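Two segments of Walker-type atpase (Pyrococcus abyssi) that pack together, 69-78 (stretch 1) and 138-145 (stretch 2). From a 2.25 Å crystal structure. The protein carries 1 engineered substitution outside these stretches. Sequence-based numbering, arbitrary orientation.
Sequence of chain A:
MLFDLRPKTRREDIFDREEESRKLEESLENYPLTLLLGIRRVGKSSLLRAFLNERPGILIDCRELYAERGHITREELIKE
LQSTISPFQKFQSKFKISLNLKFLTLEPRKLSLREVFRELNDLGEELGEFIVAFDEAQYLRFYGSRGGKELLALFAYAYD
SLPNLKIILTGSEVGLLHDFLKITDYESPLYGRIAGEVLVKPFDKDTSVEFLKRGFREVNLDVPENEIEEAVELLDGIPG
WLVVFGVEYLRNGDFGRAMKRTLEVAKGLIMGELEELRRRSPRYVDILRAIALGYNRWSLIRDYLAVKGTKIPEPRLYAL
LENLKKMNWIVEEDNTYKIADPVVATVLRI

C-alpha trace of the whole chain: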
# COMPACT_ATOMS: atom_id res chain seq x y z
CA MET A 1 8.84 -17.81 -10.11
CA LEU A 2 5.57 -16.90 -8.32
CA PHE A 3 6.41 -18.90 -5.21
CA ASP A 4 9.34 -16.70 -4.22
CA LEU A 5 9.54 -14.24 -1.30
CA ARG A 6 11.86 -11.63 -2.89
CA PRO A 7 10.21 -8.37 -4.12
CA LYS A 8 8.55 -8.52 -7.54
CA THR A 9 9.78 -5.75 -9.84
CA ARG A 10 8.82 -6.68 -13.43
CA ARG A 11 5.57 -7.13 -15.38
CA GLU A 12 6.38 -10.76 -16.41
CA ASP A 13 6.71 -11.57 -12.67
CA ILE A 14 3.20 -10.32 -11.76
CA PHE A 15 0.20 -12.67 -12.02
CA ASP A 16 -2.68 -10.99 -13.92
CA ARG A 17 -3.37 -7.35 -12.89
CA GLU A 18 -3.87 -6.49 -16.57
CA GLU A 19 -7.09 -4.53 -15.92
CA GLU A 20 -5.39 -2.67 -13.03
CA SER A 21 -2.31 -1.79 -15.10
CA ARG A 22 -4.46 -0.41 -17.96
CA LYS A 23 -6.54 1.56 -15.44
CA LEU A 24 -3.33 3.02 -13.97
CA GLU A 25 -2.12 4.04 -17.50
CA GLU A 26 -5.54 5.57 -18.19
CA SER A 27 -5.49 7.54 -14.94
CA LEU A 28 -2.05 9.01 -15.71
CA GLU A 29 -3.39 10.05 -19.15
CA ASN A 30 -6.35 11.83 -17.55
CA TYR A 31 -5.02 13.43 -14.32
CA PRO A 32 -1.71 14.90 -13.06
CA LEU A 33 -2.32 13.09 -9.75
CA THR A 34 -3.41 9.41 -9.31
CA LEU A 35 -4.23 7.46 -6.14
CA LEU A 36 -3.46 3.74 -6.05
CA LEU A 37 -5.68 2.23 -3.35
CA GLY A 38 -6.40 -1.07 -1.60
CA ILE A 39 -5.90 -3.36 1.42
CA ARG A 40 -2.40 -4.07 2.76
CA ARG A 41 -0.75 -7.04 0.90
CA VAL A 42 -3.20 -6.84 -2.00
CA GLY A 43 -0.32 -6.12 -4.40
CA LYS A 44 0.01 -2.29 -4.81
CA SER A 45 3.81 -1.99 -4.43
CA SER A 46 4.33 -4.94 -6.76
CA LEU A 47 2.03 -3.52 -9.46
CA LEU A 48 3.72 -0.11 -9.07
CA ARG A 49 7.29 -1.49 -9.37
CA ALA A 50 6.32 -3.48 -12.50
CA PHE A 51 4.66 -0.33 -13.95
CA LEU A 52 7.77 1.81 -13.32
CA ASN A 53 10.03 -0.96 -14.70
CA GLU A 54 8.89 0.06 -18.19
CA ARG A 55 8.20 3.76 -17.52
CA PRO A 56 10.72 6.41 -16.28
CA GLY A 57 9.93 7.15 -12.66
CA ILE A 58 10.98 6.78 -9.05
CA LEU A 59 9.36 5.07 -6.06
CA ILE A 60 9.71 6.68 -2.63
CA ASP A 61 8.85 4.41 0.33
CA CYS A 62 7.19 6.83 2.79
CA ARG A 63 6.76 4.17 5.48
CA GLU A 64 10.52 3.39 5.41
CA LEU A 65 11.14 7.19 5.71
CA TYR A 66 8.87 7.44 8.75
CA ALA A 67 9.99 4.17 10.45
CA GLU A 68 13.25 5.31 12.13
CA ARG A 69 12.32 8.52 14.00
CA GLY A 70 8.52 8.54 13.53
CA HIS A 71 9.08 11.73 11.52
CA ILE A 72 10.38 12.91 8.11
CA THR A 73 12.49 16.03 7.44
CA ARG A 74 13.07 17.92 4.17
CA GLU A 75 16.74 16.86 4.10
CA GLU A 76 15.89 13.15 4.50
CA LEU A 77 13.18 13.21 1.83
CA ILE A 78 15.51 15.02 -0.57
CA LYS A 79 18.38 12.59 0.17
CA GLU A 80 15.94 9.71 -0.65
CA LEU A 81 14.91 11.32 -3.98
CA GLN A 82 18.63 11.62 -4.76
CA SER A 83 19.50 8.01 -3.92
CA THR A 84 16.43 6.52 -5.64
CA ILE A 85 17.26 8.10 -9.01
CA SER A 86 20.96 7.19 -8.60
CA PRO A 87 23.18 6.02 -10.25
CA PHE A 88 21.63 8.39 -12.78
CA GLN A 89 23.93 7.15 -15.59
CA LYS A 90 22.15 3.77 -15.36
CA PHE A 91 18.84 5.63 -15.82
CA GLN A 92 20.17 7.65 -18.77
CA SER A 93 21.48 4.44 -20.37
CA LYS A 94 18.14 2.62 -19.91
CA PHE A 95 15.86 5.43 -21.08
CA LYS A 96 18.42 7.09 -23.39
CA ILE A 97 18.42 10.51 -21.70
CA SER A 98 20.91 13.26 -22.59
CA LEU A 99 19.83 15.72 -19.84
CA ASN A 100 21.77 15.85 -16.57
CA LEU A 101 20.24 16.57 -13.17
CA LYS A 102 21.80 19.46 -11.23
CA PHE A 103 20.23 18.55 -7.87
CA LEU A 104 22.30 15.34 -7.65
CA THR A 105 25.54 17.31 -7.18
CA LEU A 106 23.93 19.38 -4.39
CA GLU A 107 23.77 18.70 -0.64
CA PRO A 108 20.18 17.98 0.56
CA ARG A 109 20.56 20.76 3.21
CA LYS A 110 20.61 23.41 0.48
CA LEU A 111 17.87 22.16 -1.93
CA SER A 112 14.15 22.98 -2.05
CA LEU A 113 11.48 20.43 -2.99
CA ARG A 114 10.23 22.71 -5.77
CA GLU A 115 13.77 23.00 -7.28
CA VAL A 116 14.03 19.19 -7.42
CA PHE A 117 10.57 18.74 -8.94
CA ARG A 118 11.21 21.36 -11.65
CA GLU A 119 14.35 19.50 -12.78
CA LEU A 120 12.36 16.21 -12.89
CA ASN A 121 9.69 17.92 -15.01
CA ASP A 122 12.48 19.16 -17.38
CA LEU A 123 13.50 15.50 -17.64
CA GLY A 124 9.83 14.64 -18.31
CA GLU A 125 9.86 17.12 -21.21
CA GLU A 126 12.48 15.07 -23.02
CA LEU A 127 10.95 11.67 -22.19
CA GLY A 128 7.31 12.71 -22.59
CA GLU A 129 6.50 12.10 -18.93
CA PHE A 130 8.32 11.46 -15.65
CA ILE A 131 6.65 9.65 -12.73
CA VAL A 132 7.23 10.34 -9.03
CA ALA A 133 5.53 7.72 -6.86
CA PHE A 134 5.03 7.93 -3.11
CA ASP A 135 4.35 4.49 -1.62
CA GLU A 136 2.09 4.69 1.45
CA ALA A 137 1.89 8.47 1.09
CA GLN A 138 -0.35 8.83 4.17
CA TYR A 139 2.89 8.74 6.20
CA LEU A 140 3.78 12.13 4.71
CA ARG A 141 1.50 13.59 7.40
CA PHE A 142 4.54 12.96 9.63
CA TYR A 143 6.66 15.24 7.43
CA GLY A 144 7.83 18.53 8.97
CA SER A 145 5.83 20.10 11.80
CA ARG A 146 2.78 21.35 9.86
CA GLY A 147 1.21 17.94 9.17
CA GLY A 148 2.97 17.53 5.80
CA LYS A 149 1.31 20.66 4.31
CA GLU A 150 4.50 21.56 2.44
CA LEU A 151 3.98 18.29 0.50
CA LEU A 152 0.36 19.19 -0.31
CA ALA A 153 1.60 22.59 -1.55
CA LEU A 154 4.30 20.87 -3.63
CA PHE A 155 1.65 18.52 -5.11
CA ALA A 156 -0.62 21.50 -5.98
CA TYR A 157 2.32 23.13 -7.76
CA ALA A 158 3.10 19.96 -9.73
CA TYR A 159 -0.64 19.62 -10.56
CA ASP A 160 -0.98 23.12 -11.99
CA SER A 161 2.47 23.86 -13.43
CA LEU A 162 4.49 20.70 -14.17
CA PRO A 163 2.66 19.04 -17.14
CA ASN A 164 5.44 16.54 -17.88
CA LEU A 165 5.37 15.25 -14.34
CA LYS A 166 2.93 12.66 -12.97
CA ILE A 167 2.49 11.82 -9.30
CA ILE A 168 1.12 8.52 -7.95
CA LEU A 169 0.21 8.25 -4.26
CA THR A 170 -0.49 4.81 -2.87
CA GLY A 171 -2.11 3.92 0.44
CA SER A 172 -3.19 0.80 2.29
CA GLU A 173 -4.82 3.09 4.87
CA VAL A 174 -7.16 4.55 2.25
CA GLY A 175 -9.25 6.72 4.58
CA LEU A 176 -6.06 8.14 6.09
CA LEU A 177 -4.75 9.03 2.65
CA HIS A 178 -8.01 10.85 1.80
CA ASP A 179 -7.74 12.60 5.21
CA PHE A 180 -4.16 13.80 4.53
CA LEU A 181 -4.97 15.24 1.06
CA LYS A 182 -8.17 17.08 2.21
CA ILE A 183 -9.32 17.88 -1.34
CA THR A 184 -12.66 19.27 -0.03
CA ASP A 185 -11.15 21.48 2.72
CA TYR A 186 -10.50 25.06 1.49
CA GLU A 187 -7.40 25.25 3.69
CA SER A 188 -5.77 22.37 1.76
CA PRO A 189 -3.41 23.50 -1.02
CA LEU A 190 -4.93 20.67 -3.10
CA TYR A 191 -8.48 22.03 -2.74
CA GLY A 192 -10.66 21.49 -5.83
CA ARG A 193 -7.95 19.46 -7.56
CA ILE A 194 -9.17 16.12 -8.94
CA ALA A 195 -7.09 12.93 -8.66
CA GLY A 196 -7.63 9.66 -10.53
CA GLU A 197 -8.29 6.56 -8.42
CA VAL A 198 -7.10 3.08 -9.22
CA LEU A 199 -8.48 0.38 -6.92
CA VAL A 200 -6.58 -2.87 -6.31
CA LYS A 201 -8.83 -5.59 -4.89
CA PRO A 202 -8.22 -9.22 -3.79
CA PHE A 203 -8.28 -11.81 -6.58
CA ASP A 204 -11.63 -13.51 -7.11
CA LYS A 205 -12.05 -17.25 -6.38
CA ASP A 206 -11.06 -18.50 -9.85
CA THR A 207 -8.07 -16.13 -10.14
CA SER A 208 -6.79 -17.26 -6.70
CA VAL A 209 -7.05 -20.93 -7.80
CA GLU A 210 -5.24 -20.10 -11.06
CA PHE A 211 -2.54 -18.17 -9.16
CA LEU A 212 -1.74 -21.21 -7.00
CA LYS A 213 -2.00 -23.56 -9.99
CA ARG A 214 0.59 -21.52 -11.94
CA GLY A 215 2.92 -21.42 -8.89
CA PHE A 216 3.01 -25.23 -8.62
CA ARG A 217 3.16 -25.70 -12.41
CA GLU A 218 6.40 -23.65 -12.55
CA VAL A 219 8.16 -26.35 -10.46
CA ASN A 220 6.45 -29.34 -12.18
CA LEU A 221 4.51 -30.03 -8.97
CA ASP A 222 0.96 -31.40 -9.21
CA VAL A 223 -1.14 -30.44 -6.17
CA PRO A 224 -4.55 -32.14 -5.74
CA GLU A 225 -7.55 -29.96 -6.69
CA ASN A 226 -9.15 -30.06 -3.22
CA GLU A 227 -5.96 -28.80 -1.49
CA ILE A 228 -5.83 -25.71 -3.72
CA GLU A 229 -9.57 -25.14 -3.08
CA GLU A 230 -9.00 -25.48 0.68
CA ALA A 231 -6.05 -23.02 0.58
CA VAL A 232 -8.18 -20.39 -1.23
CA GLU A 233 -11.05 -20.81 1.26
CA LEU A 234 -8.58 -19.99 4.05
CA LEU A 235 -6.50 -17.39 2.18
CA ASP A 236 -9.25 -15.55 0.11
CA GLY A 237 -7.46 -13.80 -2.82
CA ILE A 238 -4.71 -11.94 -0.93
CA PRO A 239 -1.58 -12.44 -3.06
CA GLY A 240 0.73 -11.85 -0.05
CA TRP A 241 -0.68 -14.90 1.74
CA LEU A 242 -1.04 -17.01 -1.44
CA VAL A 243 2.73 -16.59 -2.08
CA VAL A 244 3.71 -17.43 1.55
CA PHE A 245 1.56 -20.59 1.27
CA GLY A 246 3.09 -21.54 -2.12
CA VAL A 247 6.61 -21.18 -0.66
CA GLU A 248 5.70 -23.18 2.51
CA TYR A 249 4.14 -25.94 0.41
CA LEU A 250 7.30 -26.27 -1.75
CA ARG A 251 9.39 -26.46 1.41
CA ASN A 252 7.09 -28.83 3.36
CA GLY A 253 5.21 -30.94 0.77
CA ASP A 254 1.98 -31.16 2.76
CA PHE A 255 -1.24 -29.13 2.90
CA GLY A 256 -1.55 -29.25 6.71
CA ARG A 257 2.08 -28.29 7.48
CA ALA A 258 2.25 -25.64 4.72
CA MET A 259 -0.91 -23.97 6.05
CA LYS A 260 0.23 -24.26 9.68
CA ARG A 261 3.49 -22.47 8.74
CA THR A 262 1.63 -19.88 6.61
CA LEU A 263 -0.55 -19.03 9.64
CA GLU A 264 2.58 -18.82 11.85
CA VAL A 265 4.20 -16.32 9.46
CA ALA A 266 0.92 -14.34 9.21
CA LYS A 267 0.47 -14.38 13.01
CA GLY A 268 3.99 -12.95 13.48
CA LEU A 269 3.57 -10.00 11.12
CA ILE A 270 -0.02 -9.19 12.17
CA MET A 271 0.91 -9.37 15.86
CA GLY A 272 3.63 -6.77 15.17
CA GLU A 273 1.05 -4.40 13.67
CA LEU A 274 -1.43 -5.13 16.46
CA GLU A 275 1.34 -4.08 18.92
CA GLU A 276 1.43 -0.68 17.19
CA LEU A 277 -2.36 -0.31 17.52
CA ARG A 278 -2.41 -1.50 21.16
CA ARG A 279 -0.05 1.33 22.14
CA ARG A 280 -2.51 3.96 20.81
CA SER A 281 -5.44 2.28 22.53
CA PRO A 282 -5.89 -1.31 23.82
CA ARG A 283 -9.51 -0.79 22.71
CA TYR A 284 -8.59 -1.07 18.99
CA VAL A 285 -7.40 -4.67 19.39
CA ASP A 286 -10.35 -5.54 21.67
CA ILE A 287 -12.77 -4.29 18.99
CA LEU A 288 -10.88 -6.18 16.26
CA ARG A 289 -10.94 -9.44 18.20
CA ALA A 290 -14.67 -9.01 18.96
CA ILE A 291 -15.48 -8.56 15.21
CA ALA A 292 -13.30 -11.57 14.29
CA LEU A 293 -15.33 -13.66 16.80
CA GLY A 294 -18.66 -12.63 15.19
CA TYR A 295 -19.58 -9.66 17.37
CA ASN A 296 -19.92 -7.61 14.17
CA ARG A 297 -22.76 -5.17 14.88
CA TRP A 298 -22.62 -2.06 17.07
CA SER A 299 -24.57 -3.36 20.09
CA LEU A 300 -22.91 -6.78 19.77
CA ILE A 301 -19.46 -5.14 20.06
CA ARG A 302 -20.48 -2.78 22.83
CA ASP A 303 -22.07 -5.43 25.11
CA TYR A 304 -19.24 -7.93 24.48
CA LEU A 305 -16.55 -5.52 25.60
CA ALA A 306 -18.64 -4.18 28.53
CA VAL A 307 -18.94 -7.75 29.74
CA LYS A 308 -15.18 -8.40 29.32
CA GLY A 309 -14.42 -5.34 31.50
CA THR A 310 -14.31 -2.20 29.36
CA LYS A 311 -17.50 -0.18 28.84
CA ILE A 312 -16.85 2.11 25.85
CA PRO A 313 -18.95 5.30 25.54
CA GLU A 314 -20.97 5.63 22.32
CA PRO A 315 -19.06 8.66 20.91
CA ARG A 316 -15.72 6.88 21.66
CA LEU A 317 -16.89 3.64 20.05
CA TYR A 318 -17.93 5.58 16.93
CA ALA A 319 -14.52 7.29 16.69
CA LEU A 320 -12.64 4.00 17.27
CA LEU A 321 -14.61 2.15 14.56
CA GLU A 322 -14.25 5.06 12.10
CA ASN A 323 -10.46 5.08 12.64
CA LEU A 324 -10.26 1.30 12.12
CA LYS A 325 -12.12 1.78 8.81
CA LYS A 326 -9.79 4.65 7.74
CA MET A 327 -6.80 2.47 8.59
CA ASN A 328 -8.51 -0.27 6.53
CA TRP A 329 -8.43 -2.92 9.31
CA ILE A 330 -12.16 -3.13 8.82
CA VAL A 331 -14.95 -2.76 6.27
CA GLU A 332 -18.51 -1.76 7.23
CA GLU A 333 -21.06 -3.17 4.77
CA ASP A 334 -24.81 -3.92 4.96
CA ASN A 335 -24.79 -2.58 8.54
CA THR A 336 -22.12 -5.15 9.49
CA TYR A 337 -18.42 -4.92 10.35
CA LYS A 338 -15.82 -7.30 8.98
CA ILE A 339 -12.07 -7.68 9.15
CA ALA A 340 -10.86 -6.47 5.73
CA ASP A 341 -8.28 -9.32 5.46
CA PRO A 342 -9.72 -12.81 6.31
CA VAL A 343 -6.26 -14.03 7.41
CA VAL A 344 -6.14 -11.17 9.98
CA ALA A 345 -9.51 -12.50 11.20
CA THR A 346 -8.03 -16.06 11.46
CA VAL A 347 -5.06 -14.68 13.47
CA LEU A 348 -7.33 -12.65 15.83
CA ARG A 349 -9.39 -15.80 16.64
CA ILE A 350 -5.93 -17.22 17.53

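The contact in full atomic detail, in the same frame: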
# COMPACT_ATOMS: atom_id res chain seq x y z
N ARG A 69 12.55 7.49 12.98
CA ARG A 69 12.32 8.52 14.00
C ARG A 69 10.84 8.86 14.23
O ARG A 69 10.51 9.67 15.09
CB ARG A 69 13.10 9.80 13.65
CG ARG A 69 14.62 9.63 13.54
CD ARG A 69 15.34 10.98 13.62
NE ARG A 69 15.53 11.41 15.00
CZ ARG A 69 16.24 12.47 15.39
NH1 ARG A 69 16.84 13.26 14.50
NH2 ARG A 69 16.34 12.75 16.68
N GLY A 70 9.95 8.23 13.47
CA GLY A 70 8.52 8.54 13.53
C GLY A 70 8.23 9.93 12.97
O GLY A 70 7.29 10.60 13.41
N HIS A 71 9.03 10.35 11.99
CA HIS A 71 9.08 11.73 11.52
C HIS A 71 9.93 11.78 10.25
O HIS A 71 10.85 10.97 10.10
CB HIS A 71 9.69 12.63 12.61
CG HIS A 71 9.70 14.08 12.25
ND1 HIS A 71 10.87 14.78 12.05
CD2 HIS A 71 8.70 14.97 12.04
CE1 HIS A 71 10.59 16.03 11.73
NE2 HIS A 71 9.27 16.17 11.72
N ILE A 72 9.61 12.71 9.35
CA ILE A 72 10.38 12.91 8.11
C ILE A 72 10.75 14.39 7.94
O ILE A 72 9.88 15.26 8.00
CB ILE A 72 9.62 12.44 6.82
CG1 ILE A 72 9.07 11.01 6.97
CG2 ILE A 72 10.51 12.57 5.59
CD1 ILE A 72 7.85 10.70 6.11
N THR A 73 12.03 14.66 7.71
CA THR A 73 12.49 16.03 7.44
C THR A 73 12.67 16.23 5.94
O THR A 73 12.74 15.26 5.18
CB THR A 73 13.83 16.35 8.14
OG1 THR A 73 14.88 15.58 7.54
CG2 THR A 73 13.75 16.05 9.64
N ARG A 74 12.74 17.50 5.53
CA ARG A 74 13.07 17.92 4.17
C ARG A 74 14.38 17.30 3.67
O ARG A 74 14.43 16.72 2.59
CB ARG A 74 13.14 19.45 4.10
CG ARG A 74 13.34 20.04 2.70
CD ARG A 74 13.58 21.57 2.74
NE ARG A 74 14.65 21.97 3.66
CZ ARG A 74 15.95 22.04 3.35
NH1 ARG A 74 16.37 21.71 2.14
NH2 ARG A 74 16.83 22.42 4.27
N GLU A 75 15.44 17.40 4.47
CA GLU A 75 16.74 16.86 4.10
C GLU A 75 16.71 15.36 3.82
O GLU A 75 17.31 14.90 2.85
CB GLU A 75 17.78 17.19 5.17
CG GLU A 75 19.15 16.64 4.87
CD GLU A 75 20.22 17.18 5.78
OE1 GLU A 75 19.96 18.18 6.49
OE2 GLU A 75 21.34 16.60 5.79
N GLU A 76 16.01 14.60 4.66
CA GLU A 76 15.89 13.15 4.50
C GLU A 76 15.12 12.76 3.25
O GLU A 76 15.53 11.85 2.52
CB GLU A 76 15.22 12.54 5.74
CG GLU A 76 16.17 12.35 6.93
CD GLU A 76 15.45 12.25 8.26
OE1 GLU A 76 14.20 12.31 8.28
OE2 GLU A 76 16.13 12.11 9.30
N LEU A 77 13.99 13.43 3.01
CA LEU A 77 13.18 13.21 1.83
C LEU A 77 14.02 13.50 0.59
O LEU A 77 14.04 12.70 -0.34
CB LEU A 77 11.95 14.13 1.85
CG LEU A 77 10.63 13.68 1.19
CD1 LEU A 77 9.86 14.87 0.65
CD2 LEU A 77 10.75 12.61 0.11
N ILE A 78 14.69 14.64 0.59
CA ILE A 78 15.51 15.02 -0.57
C ILE A 78 16.66 14.02 -0.82
O ILE A 78 16.89 13.60 -1.96
CB ILE A 78 15.96 16.51 -0.52
CG1 ILE A 78 14.71 17.40 -0.57
CG2 ILE A 78 16.90 16.83 -1.68
CD1 ILE A 78 14.96 18.87 -0.53
N GLN A 138 0.31 8.33 2.96
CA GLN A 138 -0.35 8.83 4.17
C GLN A 138 0.66 9.10 5.30
O GLN A 138 0.37 9.87 6.23
CB GLN A 138 -1.48 7.89 4.64
CG GLN A 138 -1.03 6.56 5.24
CD GLN A 138 -0.85 5.47 4.20
OE1 GLN A 138 -0.88 5.71 3.00
NE2 GLN A 138 -0.65 4.24 4.67
N TYR A 139 1.84 8.48 5.22
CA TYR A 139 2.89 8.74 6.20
C TYR A 139 3.57 10.10 6.03
O TYR A 139 4.36 10.51 6.87
CB TYR A 139 3.94 7.63 6.21
CG TYR A 139 3.45 6.33 6.82
CD1 TYR A 139 3.50 6.13 8.19
CD2 TYR A 139 2.94 5.32 6.02
CE1 TYR A 139 3.04 4.93 8.76
CE2 TYR A 139 2.48 4.11 6.57
CZ TYR A 139 2.54 3.93 7.95
OH TYR A 139 2.08 2.76 8.50
N LEU A 140 3.24 10.79 4.95
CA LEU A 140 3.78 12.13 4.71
C LEU A 140 3.15 13.16 5.64
O LEU A 140 3.63 14.29 5.73
CB LEU A 140 3.65 12.54 3.24
CG LEU A 140 4.44 11.68 2.23
CD1 LEU A 140 4.14 12.10 0.76
CD2 LEU A 140 5.97 11.69 2.50
N ARG A 141 2.09 12.76 6.35
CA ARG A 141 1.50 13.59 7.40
C ARG A 141 2.47 13.75 8.58
O ARG A 141 2.31 14.64 9.40
CB ARG A 141 0.12 13.05 7.85
CG ARG A 141 0.12 11.80 8.73
CD ARG A 141 -1.31 11.33 8.96
NE ARG A 141 -1.45 10.27 9.97
CZ ARG A 141 -1.24 8.97 9.74
NH1 ARG A 141 -0.85 8.55 8.54
NH2 ARG A 141 -1.41 8.08 10.72
N PHE A 142 3.48 12.89 8.62
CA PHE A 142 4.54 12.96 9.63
C PHE A 142 5.79 13.69 9.11
O PHE A 142 6.87 13.63 9.71
CB PHE A 142 4.89 11.56 10.13
CG PHE A 142 3.75 10.85 10.81
CD1 PHE A 142 3.32 11.24 12.09
CD2 PHE A 142 3.10 9.79 10.18
CE1 PHE A 142 2.26 10.58 12.73
CE2 PHE A 142 2.05 9.12 10.81
CZ PHE A 142 1.62 9.52 12.09
N TYR A 143 5.63 14.38 7.98
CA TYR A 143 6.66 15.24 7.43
C TYR A 143 6.59 16.64 8.06
O TYR A 143 5.50 17.21 8.18
CB TYR A 143 6.49 15.33 5.92
CG TYR A 143 7.45 16.25 5.22
CD1 TYR A 143 7.19 17.63 5.13
CD2 TYR A 143 8.61 15.76 4.64
CE1 TYR A 143 8.08 18.48 4.48
CE2 TYR A 143 9.50 16.60 3.99
CZ TYR A 143 9.23 17.96 3.91
OH TYR A 143 10.12 18.77 3.25
N GLY A 144 7.75 17.18 8.44
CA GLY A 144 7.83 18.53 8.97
C GLY A 144 7.14 18.69 10.31
O GLY A 144 7.09 17.75 11.09
N SER A 145 6.62 19.89 10.58
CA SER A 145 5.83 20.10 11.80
C SER A 145 4.50 20.83 11.52
O SER A 145 3.91 21.41 12.42
CB SER A 145 6.65 20.82 12.88
OG SER A 145 7.05 22.11 12.45

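I72 and Y143 form the centre of this contact. A single beta bridge joins their backbones, with I72 CA 4.4 Å from Y143 CA. I72 uses both of its backbone polar groups: I72 N donates to F142 O at 2.9 Å, and I72 O accepts from G144 N at 2.9 Å. The two bonds thus straddle Y143. I72 O also receives a CA-H...O contact from Y143 CA at 3.3 Å.

The side chain of I72 is buried. I72 CG2 lies 3.8 Å from Y143 CD2, and I72 CD1 reaches L140 CD2 at 4.2 Å. These are apolar contacts, and they contribute to the burial of the isoleucine.

The Y143 ring reaches the first turn of the helix at 74-78. Y143 CE2 packs against L77 CD1 at 3.8 Å, and Y143 OH sits 3.2 Å from R74 CB. T73 caps this helix: E76 N donates to T73 OG1 at 3.2 Å, and T73 N in return donates to E76 OE1 at 3.2 Å.

H71 adds a side-chain bond beside the bridge. H71 NE2 donates to G144 O at 2.8 Å, with the acceptor at the ring edge, near its plane. G144 has positive phi, which favours glycine. F142 covers further surface, with F142 CB 4.2 Å from G70 O.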